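Local atomic coordinates of bacillaene synthase dehydratase PksH (Bacillus subtilis, PDB entry 3HP0), a protein that dehydrates the carrier-tethered (S)-3-hydroxy-3-methylglutaryl group to 3-methylglutaconyl during synthesis of the polyketide antibiotic bacillaene. Residues A[18-23]-A[52-57]; A[101-106]-A[120-125]; A[136-141]-A[163-168]; A[105-110]-A[131-136]; A[88-93]-A[223-228]. All blocks are in the same frame, centred on the assembly; numbering follows the deposited sequence.

Overall arrangement
Interaction 1 closes first. It brings strand 53-57 back beside strand 17-22 after the excursion through helix 34-48. Interaction 5 opens next, on helix 87-98, and closes last, at helix 220-235, so it spans a long run of chain that encloses the other three contacts. Within that run, interactions 2 and 4 start from overlapping residues of strand 102-107. Interaction 2 returns at 120-125 and extends the main sheet. Interaction 4 returns later, at 131-136, and begins the small two-stranded sheet. Interaction 3 then follows in series, sharing Ser136 with interaction 4. It sets the loop after strand 132-134 against the end of helix 157-166.

Interaction 1: residues A[18-23]-A[52-57]; sequences CYITFH and TVVVLE
Strands 17-22 and 53-57 are neighbours in the main sheet of the crotonase fold. Helix 34-48 joins them as a beta-alpha-beta crossover. The segments 18-22 and 53-57 run parallel, their axes 4.7 Å apart at closest approach. Val53 opens the ladder. Its O takes the N-H of Cys18 in the carbonyl plane. Val54 pairs with Cys18 on the face covered by helix 34-48. Val54 CG1, anti to the backbone N, reaches Ile20 CD1 obliquely at 3.9 Å. Val55 supplies both halves of the next pair of bonds. Val55 N gives to Cys18 O at 2.7 Å, and Val55 O receives from Ile20 N along a nearly straight line, 178° at the hydrogen. The Val55 side chain lies on the other face, beside Tyr19 and pointing the same way, with Val55 CB 3.7 Å from Tyr19 CD1. Arg12 meets the Tyr19 ring in a cation-pi contact. Leu56 returns to the face of Ile20, and Leu56 CB is brushed by Phe22 CE2 at 4.4 Å. Phe22 also meets the ring of Phe118. Glu57 ends the ladder and has the most surface buried here. Glu57 N gives to Ile20 O at 2.9 Å, while Glu57 O accepts from Phe22 N. CG stands in the crowded position between backbone N and carbonyl carbon, chi1 59°. This carries the extended chain alongside Thr21 toward the Tyr19 ring. Arg12 is a long, weak ionic partner of the carboxylate. Glu57 CG passes 3.4 Å from Thr21 OG1, and Glu57 OE1 stops 4.1 Å from Tyr19 CD1.

Interaction 2: residues A[101-106]-A[120-125]; sequences YVTISH and SATDIA
Asp123 reaches across to Thr103 with its whole side chain. Asp123 CB starts against the backbone, 3.3 Å from Thr103 O. CG is anti to the carbonyl carbon, chi1 -67°, which turns the carboxylate back along the neighbouring strand to Thr103 N and OG1. At the tip, Asp123 OD2 accepts Thr103 N at 2.7 Å, using the lone pair that faces away from OD1. The bond is nearly straight, 171° at the hydrogen. Lys211 holds the same oxygen in a salt bridge, so a backbone N-H and a charge share it. Thr103 answers with its own side chain. Thr103 OG1 accepts Asp123 N at 2.9 Å and is also hydrogen-bonded to Leu96 O. These side-chain bonds fix the turn that follows helix 115-121. There strand 124-127 starts as the edge strand of the main crotonase sheet, parallel to strand 102-107. The regular ladder then takes over: Ile124 N gives to Thr103 O, and Ser105 N gives to Ile124 O at 2.7 Å. Ile104 and Ile124 lie side by side on one face, pointing the same way, with Ile104 CG1 4.1 Å from Ile124 CB. On the other face Ser105 CB meets Ala125 CB. Ser105 OG is 2.9 Å from Thr122 OG1 in a hydrogen bond whose direction is open, and Thr122 OG1 also bonds to Val119 O.

Interaction 3: residues A[136-141]-A[163-168]; sequences SELLFG and MTLMTK
Residues 137-139 form a short 3-10 turn, with Leu139 N bonded to Ser136 O and Phe140 N to Glu137 O. Opposite them helix 157-166 is ending. Thr167 N still bonds to the O of Met163, which is a selenomethionine, but Thr167 itself leaves the helix with phi 63°. The CA atoms of Ser136 and Thr167 come within 4.7 Å. One water spans the gap. It accepts Leu138 N at 2.8 Å and donates to Thr164 O at 3.0 Å, so it joins the Leu138 N-H of the 3-10 turn to a carbonyl of the last helical turn. This turn is the part of the crotonase fold that carries Glu137, an active-site residue. The Glu137 side chain takes no part here and packs on Asn112, Ala113, Leu142 and Pro144. The side chains meet mainly through carbon atoms. Thr167 CG2, anti to the backbone N, enters between Ser136 and Leu139. Thr167 CG2 lies 3.6 Å from Ser136 CA and a tight 3.3 Å from Leu139 CD1. Leu138 has CG anti to its backbone N, chi1 -156°. Leu138 CD2 rests on the helix end, 3.6 Å from Thr164 O, and meets Leu165 CD2 tip to tip at 4.0 Å.

Interaction 4: residues A[105-110]-A[131-136]; sequences SHVRGK and ASFSLS
Ala131, Ser132 and Val107 have the most surface buried in this contact. Ala131 sits at the start of the later segment, with its CA across from Gly109. The Ala131 CA-H points at Gly109 O, which is 3.3 Å from Ala131 CA, with an angle of 160° at the hydrogen. The methyl Ala131 CB faces Val107, 4.5 Å from Val107 CB. Ser132 makes the hydrogen bond of the contact: Ser132 N gives to Gly109 O at 3.1 Å. The donor stands 48° above the carbonyl plane, so the bond does not use a lone-pair direction. Gly109 O is thus approached by both the Ala131 CA-H and the Ser132 N-H. Ser132 and Lys110 form a parallel bridge, with both side chains on one face. Ser132 OG, in the crowded position between backbone N and carbonyl carbon, lies 3.7 Å from Lys110 CA and 3.8 Å from Lys110 CG. Val107 faces the later segment from the end of the long strand. Val107 CG1 comes obliquely to the Phe133 ring, 4.4 Å from Phe133 CE1. Phe133 also packs on Leu116, and Val107 on Val119, both of helix 115-121. Beyond Lys110, Ser132 bonds to Val111 through the backbone. Strands 110-112 and 132-134 so form the small parallel sheet that accompanies the main sheet in the crotonase fold.

Interaction 5: residues A[88-93]-A[223-228]; sequences PLYDLW and RAKATA
Lys225 NZ is gripped by three carboxylate oxygens. Asp91 OD1, the closer of the Asp91 pair, is 2.6 Å from Lys225 NZ and offers its syn lone pair. Asp91 OD2 adds a weak bond to Lys225 NZ at 3.0 Å. Glu87 OE2 supplies a second salt bridge. Asp91 and Glu87 lie close as like charges, and the ammonium group probably helps both to stay ionised. Lys225 reaches them fully extended, with CG anti to the backbone N, chi1 -177°. On the way its chain crosses Tyr90 obliquely. Lys225 CG lies over one face of the Tyr90 ring, 3.9 Å from the centroid, in a CH-pi contact 29° off the ring normal. Lys225 CB touches Tyr90 CE2 at 3.5 Å. Tyr90 has CG anti to its own backbone N, so the ring reaches the other helix. There Tyr90 CE1 meets Ala228 CB at 4.1 Å, and Tyr90 OH is hydrogen-bonded to Val221 O. These long side chains bridge two short helical segments that run nearly antiparallel at 158°, with axes 11.2 Å apart. Helix 148-155 adjoins the contact, with Pro149 and Phe150 against Tyr90. Leu92 packs on helix 34-48, while Trp93 meets Phe118 of helix 115-121 edge-to-face.

Interaction 1: residues A[18-23]-A[52-57]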
# COMPACT_ATOMS: atom_id res chain seq x y z
N CYS A 18 17.52 -0.36 2.51
CA CYS A 18 16.83 0.00 3.74
C CYS A 18 15.58 -0.85 3.92
O CYS A 18 14.73 -0.92 3.04
CB CYS A 18 16.43 1.47 3.73
SG CYS A 18 15.40 1.86 5.16
N TYR A 19 15.48 -1.51 5.08
CA TYR A 19 14.34 -2.37 5.37
C TYR A 19 13.39 -1.69 6.35
O TYR A 19 13.77 -1.33 7.46
CB TYR A 19 14.81 -3.70 5.97
CG TYR A 19 15.62 -4.57 5.03
CD1 TYR A 19 15.01 -5.54 4.23
CD2 TYR A 19 16.99 -4.40 4.92
CE1 TYR A 19 15.77 -6.31 3.35
CE2 TYR A 19 17.75 -5.16 4.05
CZ TYR A 19 17.14 -6.11 3.27
OH TYR A 19 17.93 -6.85 2.40
N ILE A 20 12.16 -1.52 5.90
CA ILE A 20 11.12 -0.92 6.71
C ILE A 20 10.19 -2.08 7.01
O ILE A 20 9.61 -2.66 6.10
CB ILE A 20 10.33 0.15 5.94
CG1 ILE A 20 11.20 1.38 5.71
CG2 ILE A 20 9.08 0.50 6.72
CD1 ILE A 20 10.52 2.44 4.87
N THR A 21 10.06 -2.42 8.29
CA THR A 21 9.21 -3.51 8.72
C THR A 21 8.09 -2.97 9.58
O THR A 21 8.33 -2.36 10.61
CB THR A 21 9.99 -4.56 9.52
OG1 THR A 21 11.03 -5.13 8.70
CG2 THR A 21 9.08 -5.67 9.97
N PHE A 22 6.86 -3.21 9.14
CA PHE A 22 5.70 -2.73 9.87
C PHE A 22 5.47 -3.60 11.10
O PHE A 22 5.16 -4.78 11.00
CB PHE A 22 4.48 -2.76 8.97
CG PHE A 22 4.64 -1.94 7.72
CD1 PHE A 22 4.91 -0.57 7.81
CD2 PHE A 22 4.51 -2.52 6.47
CE1 PHE A 22 5.05 0.19 6.67
CE2 PHE A 22 4.65 -1.75 5.31
CZ PHE A 22 4.92 -0.39 5.41
N HIS A 23 5.63 -2.97 12.26
CA HIS A 23 5.47 -3.63 13.54
C HIS A 23 4.20 -3.13 14.23
O HIS A 23 4.25 -2.29 15.12
CB HIS A 23 6.70 -3.36 14.41
N THR A 52 20.06 2.84 -2.24
CA THR A 52 19.47 2.74 -3.57
C THR A 52 18.23 1.86 -3.60
O THR A 52 17.51 1.84 -4.60
CB THR A 52 20.47 2.13 -4.59
OG1 THR A 52 20.78 0.78 -4.20
CG2 THR A 52 21.73 2.94 -4.64
N VAL A 53 17.99 1.13 -2.52
CA VAL A 53 16.82 0.26 -2.48
C VAL A 53 16.11 0.32 -1.14
O VAL A 53 16.76 0.36 -0.10
CB VAL A 53 17.17 -1.24 -2.76
CG1 VAL A 53 15.90 -2.10 -2.77
CG2 VAL A 53 17.89 -1.38 -4.09
N VAL A 54 14.78 0.33 -1.16
CA VAL A 54 13.98 0.35 0.06
C VAL A 54 13.04 -0.85 0.00
O VAL A 54 12.28 -1.01 -0.96
CB VAL A 54 13.13 1.62 0.18
CG1 VAL A 54 12.34 1.58 1.49
CG2 VAL A 54 14.00 2.87 0.11
N VAL A 55 13.10 -1.70 1.03
CA VAL A 55 12.25 -2.89 1.09
C VAL A 55 11.20 -2.73 2.18
O VAL A 55 11.49 -2.26 3.28
CB VAL A 55 13.08 -4.16 1.38
CG1 VAL A 55 12.16 -5.36 1.51
CG2 VAL A 55 14.09 -4.39 0.25
N LEU A 56 9.97 -3.12 1.87
CA LEU A 56 8.87 -3.04 2.81
C LEU A 56 8.49 -4.46 3.21
O LEU A 56 8.40 -5.33 2.36
CB LEU A 56 7.67 -2.33 2.17
CG LEU A 56 7.70 -0.81 1.95
CD1 LEU A 56 8.94 -0.41 1.16
CD2 LEU A 56 6.44 -0.38 1.22
N GLU A 57 8.24 -4.70 4.49
CA GLU A 57 7.89 -6.05 4.91
C GLU A 57 7.37 -6.15 6.34
O GLU A 57 6.88 -5.17 6.91
CB GLU A 57 9.11 -6.94 4.78
CG GLU A 57 10.27 -6.44 5.62
CD GLU A 57 11.45 -7.37 5.58
OE1 GLU A 57 12.23 -7.36 6.55
OE2 GLU A 57 11.61 -8.10 4.58

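Interaction 2: residues A[101-106]-A[120-125]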
# COMPACT_ATOMS: atom_id res chain seq x y z
N TYR A 101 15.26 5.89 -5.55
CA TYR A 101 15.55 4.54 -5.09
C TYR A 101 14.47 3.60 -5.60
O TYR A 101 13.36 4.02 -5.89
CB TYR A 101 15.61 4.47 -3.56
CG TYR A 101 14.59 5.35 -2.87
CD1 TYR A 101 13.22 5.13 -3.06
CD2 TYR A 101 15.00 6.42 -2.08
CE1 TYR A 101 12.28 5.97 -2.48
CE2 TYR A 101 14.06 7.27 -1.49
CZ TYR A 101 12.70 7.04 -1.71
OH TYR A 101 11.76 7.89 -1.18
N VAL A 102 14.83 2.33 -5.73
CA VAL A 102 13.91 1.32 -6.19
C VAL A 102 13.19 0.79 -4.97
O VAL A 102 13.84 0.31 -4.03
CB VAL A 102 14.68 0.20 -6.92
CG1 VAL A 102 13.77 -0.98 -7.21
CG2 VAL A 102 15.27 0.76 -8.23
N THR A 103 11.86 0.90 -4.95
CA THR A 103 11.10 0.41 -3.81
C THR A 103 10.56 -0.97 -4.12
O THR A 103 10.19 -1.26 -5.25
CB THR A 103 9.96 1.39 -3.43
OG1 THR A 103 9.05 1.53 -4.52
CG2 THR A 103 10.55 2.77 -3.09
N ILE A 104 10.54 -1.82 -3.09
CA ILE A 104 10.09 -3.19 -3.23
C ILE A 104 9.17 -3.64 -2.12
O ILE A 104 9.45 -3.42 -0.95
CB ILE A 104 11.26 -4.21 -3.21
CG1 ILE A 104 12.35 -3.81 -4.20
CG2 ILE A 104 10.75 -5.61 -3.54
CD1 ILE A 104 13.53 -4.75 -4.17
N SER A 105 8.08 -4.30 -2.50
CA SER A 105 7.14 -4.87 -1.56
C SER A 105 7.47 -6.34 -1.44
O SER A 105 7.74 -7.02 -2.45
CB SER A 105 5.70 -4.75 -2.07
OG SER A 105 5.17 -3.48 -1.81
N HIS A 106 7.47 -6.84 -0.22
CA HIS A 106 7.74 -8.25 0.02
C HIS A 106 6.49 -8.71 0.76
O HIS A 106 6.32 -8.44 1.95
CB HIS A 106 8.99 -8.42 0.88
CG HIS A 106 9.34 -9.85 1.15
ND1 HIS A 106 9.03 -10.86 0.27
CD2 HIS A 106 9.98 -10.43 2.19
CE1 HIS A 106 9.46 -12.01 0.76
NE2 HIS A 106 10.04 -11.78 1.92
N SER A 120 1.05 -1.99 -4.65
CA SER A 120 0.84 -1.44 -5.98
C SER A 120 1.80 -0.31 -6.28
O SER A 120 2.29 -0.20 -7.40
CB SER A 120 -0.59 -0.90 -6.11
OG SER A 120 -1.56 -1.88 -5.78
N ALA A 121 2.05 0.53 -5.27
CA ALA A 121 2.91 1.69 -5.40
C ALA A 121 4.40 1.39 -5.54
O ALA A 121 5.11 2.11 -6.25
CB ALA A 121 2.69 2.62 -4.23
N THR A 122 4.88 0.34 -4.86
CA THR A 122 6.29 0.01 -4.93
C THR A 122 6.68 -0.27 -6.36
O THR A 122 5.86 -0.72 -7.17
CB THR A 122 6.64 -1.21 -4.01
OG1 THR A 122 5.94 -2.39 -4.41
CG2 THR A 122 6.29 -0.87 -2.55
N ASP A 123 7.94 0.02 -6.70
CA ASP A 123 8.46 -0.20 -8.04
C ASP A 123 8.43 -1.68 -8.40
O ASP A 123 8.26 -2.05 -9.56
CB ASP A 123 9.90 0.27 -8.15
CG ASP A 123 10.05 1.77 -8.01
OD1 ASP A 123 9.45 2.51 -8.83
OD2 ASP A 123 10.77 2.21 -7.09
N ILE A 124 8.63 -2.52 -7.37
CA ILE A 124 8.66 -3.97 -7.52
C ILE A 124 7.99 -4.67 -6.35
O ILE A 124 8.29 -4.38 -5.18
CB ILE A 124 10.11 -4.47 -7.60
CG1 ILE A 124 10.79 -3.86 -8.83
CG2 ILE A 124 10.14 -6.01 -7.63
CD1 ILE A 124 12.21 -4.30 -9.02
N ALA A 125 7.10 -5.60 -6.67
CA ALA A 125 6.38 -6.33 -5.63
C ALA A 125 6.59 -7.83 -5.79
O ALA A 125 6.27 -8.40 -6.83
CB ALA A 125 4.89 -5.99 -5.70

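Interaction 3: residues A[136-141]-A[163-168]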
# COMPACT_ATOMS: atom_id res chain seq x y z
N SER A 136 -12.88 -5.65 -0.38
CA SER A 136 -14.25 -5.92 0.07
C SER A 136 -15.05 -4.65 0.37
O SER A 136 -16.25 -4.72 0.64
CB SER A 136 -14.20 -6.80 1.33
OG SER A 136 -13.54 -6.14 2.41
N GLU A 137 -14.38 -3.50 0.33
CA GLU A 137 -15.03 -2.23 0.62
C GLU A 137 -16.44 -2.05 0.04
O GLU A 137 -17.33 -1.56 0.73
CB GLU A 137 -14.16 -1.07 0.13
CG GLU A 137 -12.81 -0.93 0.84
CD GLU A 137 -11.90 -2.12 0.62
OE1 GLU A 137 -11.75 -2.55 -0.55
OE2 GLU A 137 -11.33 -2.62 1.61
N LEU A 138 -16.65 -2.45 -1.21
CA LEU A 138 -17.94 -2.28 -1.86
C LEU A 138 -19.11 -2.96 -1.14
O LEU A 138 -20.28 -2.63 -1.38
CB LEU A 138 -17.86 -2.73 -3.32
CG LEU A 138 -18.87 -2.14 -4.31
CD1 LEU A 138 -18.85 -0.63 -4.26
CD2 LEU A 138 -18.54 -2.63 -5.72
N LEU A 139 -18.81 -3.91 -0.26
CA LEU A 139 -19.86 -4.60 0.49
C LEU A 139 -20.50 -3.61 1.47
O LEU A 139 -21.64 -3.77 1.89
CB LEU A 139 -19.27 -5.80 1.24
CG LEU A 139 -18.75 -6.95 0.36
CD1 LEU A 139 -17.97 -7.94 1.20
CD2 LEU A 139 -19.92 -7.62 -0.33
N PHE A 140 -19.76 -2.56 1.82
CA PHE A 140 -20.25 -1.55 2.74
C PHE A 140 -20.47 -0.23 2.00
O PHE A 140 -20.48 0.83 2.61
CB PHE A 140 -19.27 -1.35 3.89
CG PHE A 140 -18.99 -2.60 4.68
CD1 PHE A 140 -17.75 -3.23 4.58
CD2 PHE A 140 -19.96 -3.16 5.49
CE1 PHE A 140 -17.50 -4.40 5.29
CE2 PHE A 140 -19.72 -4.34 6.20
CZ PHE A 140 -18.49 -4.96 6.10
N GLY A 141 -20.65 -0.31 0.69
CA GLY A 141 -20.87 0.89 -0.09
C GLY A 141 -19.61 1.70 -0.31
O GLY A 141 -19.63 2.73 -0.98
N MSE A 163 -12.29 -6.85 -9.80
CA MSE A 163 -11.85 -7.12 -8.44
C MSE A 163 -12.72 -6.41 -7.41
O MSE A 163 -13.15 -7.00 -6.42
CB MSE A 163 -10.42 -6.64 -8.26
CG MSE A 163 -9.45 -7.67 -7.78
SE MSE A 163 -7.68 -6.91 -7.72
CE MSE A 163 -7.52 -6.75 -5.80
N THR A 164 -12.94 -5.12 -7.65
CA THR A 164 -13.71 -4.30 -6.73
C THR A 164 -15.16 -4.74 -6.68
O THR A 164 -15.74 -4.84 -5.60
CB THR A 164 -13.63 -2.80 -7.11
OG1 THR A 164 -12.25 -2.43 -7.32
CG2 THR A 164 -14.22 -1.93 -6.00
N LEU A 165 -15.73 -5.01 -7.85
CA LEU A 165 -17.12 -5.44 -7.96
C LEU A 165 -17.34 -6.84 -7.38
O LEU A 165 -18.35 -7.07 -6.72
CB LEU A 165 -17.58 -5.44 -9.42
CG LEU A 165 -17.76 -4.10 -10.15
CD1 LEU A 165 -17.95 -4.36 -11.63
CD2 LEU A 165 -18.94 -3.34 -9.59
N MSE A 166 -16.40 -7.76 -7.61
CA MSE A 166 -16.53 -9.14 -7.13
C MSE A 166 -16.17 -9.39 -5.67
O MSE A 166 -16.56 -10.41 -5.11
CB MSE A 166 -15.73 -10.08 -8.03
CG MSE A 166 -16.31 -10.26 -9.42
SE MSE A 166 -18.18 -10.81 -9.41
CE MSE A 166 -18.99 -9.13 -9.88
N THR A 167 -15.40 -8.49 -5.08
CA THR A 167 -15.05 -8.61 -3.67
C THR A 167 -14.23 -9.82 -3.22
O THR A 167 -13.71 -9.84 -2.11
CB THR A 167 -16.33 -8.57 -2.83
OG1 THR A 167 -17.02 -7.35 -3.09
CG2 THR A 167 -16.00 -8.68 -1.35
N LYS A 168 -14.10 -10.84 -4.06
CA LYS A 168 -13.35 -12.00 -3.62
C LYS A 168 -11.85 -11.90 -3.83
O LYS A 168 -11.38 -11.48 -4.89
CB LYS A 168 -13.87 -13.28 -4.27
CG LYS A 168 -13.73 -13.36 -5.77
CD LYS A 168 -14.12 -14.75 -6.26
CE LYS A 168 -13.23 -15.82 -5.62
NZ LYS A 168 -13.47 -17.18 -6.20
O HOH W 1 -14.95 -3.90 -2.88

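Interaction 4: residues A[105-110]-A[131-136]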
# COMPACT_ATOMS: atom_id res chain seq x y z
N SER A 105 8.08 -4.30 -2.50
CA SER A 105 7.14 -4.87 -1.56
C SER A 105 7.47 -6.34 -1.44
O SER A 105 7.74 -7.02 -2.45
CB SER A 105 5.70 -4.75 -2.07
OG SER A 105 5.17 -3.48 -1.81
N HIS A 106 7.47 -6.84 -0.22
CA HIS A 106 7.74 -8.25 0.02
C HIS A 106 6.49 -8.71 0.76
O HIS A 106 6.32 -8.44 1.95
CB HIS A 106 8.99 -8.42 0.88
CG HIS A 106 9.34 -9.85 1.15
ND1 HIS A 106 9.03 -10.86 0.27
CD2 HIS A 106 9.98 -10.43 2.19
CE1 HIS A 106 9.46 -12.01 0.76
NE2 HIS A 106 10.04 -11.78 1.92
N VAL A 107 5.63 -9.40 0.03
CA VAL A 107 4.36 -9.85 0.57
C VAL A 107 4.20 -11.32 0.91
O VAL A 107 4.59 -12.21 0.15
CB VAL A 107 3.20 -9.47 -0.39
CG1 VAL A 107 2.17 -8.66 0.34
CG2 VAL A 107 3.74 -8.70 -1.58
N ARG A 108 3.58 -11.56 2.07
CA ARG A 108 3.27 -12.90 2.56
C ARG A 108 1.91 -12.75 3.25
O ARG A 108 1.71 -11.82 4.02
CB ARG A 108 4.28 -13.36 3.62
CG ARG A 108 5.76 -13.33 3.29
CD ARG A 108 6.54 -13.45 4.61
NE ARG A 108 7.97 -13.71 4.46
CZ ARG A 108 8.49 -14.90 4.16
NH1 ARG A 108 7.70 -15.96 3.97
NH2 ARG A 108 9.81 -15.04 4.06
N GLY A 109 0.98 -13.66 2.98
CA GLY A 109 -0.31 -13.57 3.64
C GLY A 109 -1.40 -12.73 2.99
O GLY A 109 -1.28 -12.31 1.85
N LYS A 110 -2.47 -12.51 3.75
CA LYS A 110 -3.62 -11.75 3.29
C LYS A 110 -3.30 -10.26 3.22
O LYS A 110 -2.69 -9.70 4.13
CB LYS A 110 -4.80 -11.95 4.23
CG LYS A 110 -5.38 -13.36 4.24
CD LYS A 110 -6.26 -13.59 5.48
CE LYS A 110 -7.38 -12.56 5.60
NZ LYS A 110 -8.14 -12.69 6.88
N ALA A 131 0.54 -15.30 -0.36
CA ALA A 131 -0.12 -14.03 -0.66
C ALA A 131 -1.47 -14.11 -1.38
O ALA A 131 -1.65 -14.85 -2.34
CB ALA A 131 0.83 -13.14 -1.47
N SER A 132 -2.43 -13.35 -0.88
CA SER A 132 -3.75 -13.26 -1.49
C SER A 132 -4.13 -11.79 -1.36
O SER A 132 -3.75 -11.12 -0.40
CB SER A 132 -4.76 -14.16 -0.77
OG SER A 132 -5.07 -13.65 0.51
N PHE A 133 -4.88 -11.28 -2.33
CA PHE A 133 -5.26 -9.87 -2.35
C PHE A 133 -6.76 -9.67 -2.47
O PHE A 133 -7.41 -10.36 -3.25
CB PHE A 133 -4.53 -9.20 -3.53
CG PHE A 133 -3.06 -9.50 -3.57
CD1 PHE A 133 -2.15 -8.66 -2.92
CD2 PHE A 133 -2.58 -10.65 -4.19
CE1 PHE A 133 -0.78 -8.97 -2.89
CE2 PHE A 133 -1.22 -10.97 -4.16
CZ PHE A 133 -0.32 -10.12 -3.51
N SER A 134 -7.32 -8.72 -1.73
CA SER A 134 -8.76 -8.49 -1.80
C SER A 134 -9.26 -7.07 -1.52
O SER A 134 -8.63 -6.29 -0.80
CB SER A 134 -9.49 -9.46 -0.87
OG SER A 134 -9.21 -9.16 0.49
N LEU A 135 -10.40 -6.75 -2.12
CA LEU A 135 -11.06 -5.46 -1.97
C LEU A 135 -12.52 -5.74 -1.66
O LEU A 135 -13.30 -6.05 -2.56
CB LEU A 135 -10.97 -4.65 -3.26
CG LEU A 135 -9.57 -4.27 -3.76
CD1 LEU A 135 -9.69 -3.46 -5.03
CD2 LEU A 135 -8.85 -3.47 -2.69
N SER A 136 -12.88 -5.65 -0.38
CA SER A 136 -14.25 -5.92 0.07
C SER A 136 -15.05 -4.65 0.37
O SER A 136 -16.25 -4.72 0.64
CB SER A 136 -14.20 -6.80 1.33
OG SER A 136 -13.54 -6.14 2.41

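Interaction 5: residues A[88-93]-A[223-228]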
# COMPACT_ATOMS: atom_id res chain seq x y z
N PRO A 88 -1.58 12.52 3.25
CA PRO A 88 -0.27 12.01 3.65
C PRO A 88 -0.03 10.59 3.12
O PRO A 88 1.04 10.28 2.58
CB PRO A 88 -0.33 12.08 5.17
CG PRO A 88 -1.19 13.28 5.41
CD PRO A 88 -2.30 13.07 4.41
N LEU A 89 -1.02 9.73 3.28
CA LEU A 89 -0.92 8.35 2.80
C LEU A 89 -0.73 8.32 1.28
O LEU A 89 0.13 7.59 0.77
CB LEU A 89 -2.18 7.57 3.17
CG LEU A 89 -2.21 6.11 2.72
CD1 LEU A 89 -1.11 5.34 3.44
CD2 LEU A 89 -3.57 5.48 3.01
N TYR A 90 -1.52 9.11 0.57
CA TYR A 90 -1.44 9.14 -0.88
C TYR A 90 -0.06 9.60 -1.35
O TYR A 90 0.53 9.00 -2.24
CB TYR A 90 -2.50 10.06 -1.46
CG TYR A 90 -2.83 9.79 -2.92
CD1 TYR A 90 -3.91 8.97 -3.27
CD2 TYR A 90 -2.07 10.37 -3.95
CE1 TYR A 90 -4.23 8.75 -4.60
CE2 TYR A 90 -2.39 10.15 -5.29
CZ TYR A 90 -3.48 9.34 -5.61
OH TYR A 90 -3.84 9.17 -6.92
N ASP A 91 0.45 10.67 -0.73
CA ASP A 91 1.76 11.20 -1.08
C ASP A 91 2.88 10.23 -0.76
O ASP A 91 3.89 10.20 -1.46
CB ASP A 91 2.01 12.54 -0.38
CG ASP A 91 1.18 13.65 -0.97
OD1 ASP A 91 1.06 13.69 -2.22
OD2 ASP A 91 0.64 14.47 -0.20
N LEU A 92 2.69 9.44 0.29
CA LEU A 92 3.66 8.43 0.68
C LEU A 92 3.73 7.39 -0.45
O LEU A 92 4.81 7.06 -0.93
CB LEU A 92 3.21 7.76 1.97
CG LEU A 92 3.93 6.50 2.44
CD1 LEU A 92 5.43 6.74 2.53
CD2 LEU A 92 3.36 6.09 3.78
N TRP A 93 2.57 6.90 -0.87
CA TRP A 93 2.54 5.91 -1.94
C TRP A 93 3.13 6.51 -3.20
O TRP A 93 3.77 5.81 -3.99
CB TRP A 93 1.11 5.43 -2.19
CG TRP A 93 0.57 4.56 -1.09
CD1 TRP A 93 1.30 3.88 -0.15
CD2 TRP A 93 -0.80 4.24 -0.83
NE1 TRP A 93 0.47 3.17 0.67
CE2 TRP A 93 -0.83 3.37 0.28
CE3 TRP A 93 -2.01 4.62 -1.43
CZ2 TRP A 93 -2.02 2.86 0.81
CZ3 TRP A 93 -3.20 4.11 -0.91
CH2 TRP A 93 -3.19 3.25 0.20
N ARG A 223 -2.65 12.92 -11.33
CA ARG A 223 -3.84 13.51 -11.93
C ARG A 223 -5.14 13.09 -11.25
O ARG A 223 -6.14 13.82 -11.28
CB ARG A 223 -3.90 13.14 -13.41
CG ARG A 223 -5.13 13.66 -14.12
CD ARG A 223 -5.13 13.31 -15.60
NE ARG A 223 -3.94 13.81 -16.28
CZ ARG A 223 -3.79 13.84 -17.60
NH1 ARG A 223 -4.76 13.40 -18.40
NH2 ARG A 223 -2.66 14.31 -18.13
N ALA A 224 -5.13 11.92 -10.62
CA ALA A 224 -6.32 11.40 -9.96
C ALA A 224 -6.38 11.69 -8.47
O ALA A 224 -7.42 11.48 -7.84
CB ALA A 224 -6.39 9.89 -10.18
N LYS A 225 -5.28 12.19 -7.90
CA LYS A 225 -5.21 12.45 -6.46
C LYS A 225 -6.37 13.21 -5.82
O LYS A 225 -6.98 12.73 -4.85
CB LYS A 225 -3.90 13.17 -6.13
CG LYS A 225 -3.72 13.40 -4.65
CD LYS A 225 -2.48 14.23 -4.38
CE LYS A 225 -2.32 14.48 -2.88
NZ LYS A 225 -1.06 15.21 -2.57
N ALA A 226 -6.67 14.40 -6.34
CA ALA A 226 -7.75 15.21 -5.78
C ALA A 226 -9.10 14.51 -5.89
O ALA A 226 -9.92 14.56 -4.98
CB ALA A 226 -7.81 16.57 -6.46
N THR A 227 -9.33 13.84 -7.02
CA THR A 227 -10.57 13.10 -7.22
C THR A 227 -10.67 11.98 -6.19
O THR A 227 -11.71 11.77 -5.58
CB THR A 227 -10.62 12.48 -8.60
OG1 THR A 227 -10.54 13.51 -9.59
CG2 THR A 227 -11.90 11.67 -8.79
N ALA A 228 -9.57 11.25 -6.00
CA ALA A 228 -9.56 10.16 -5.05
C ALA A 228 -9.81 10.71 -3.65
O ALA A 228 -10.66 10.21 -2.92
CB ALA A 228 -8.21 9.43 -5.09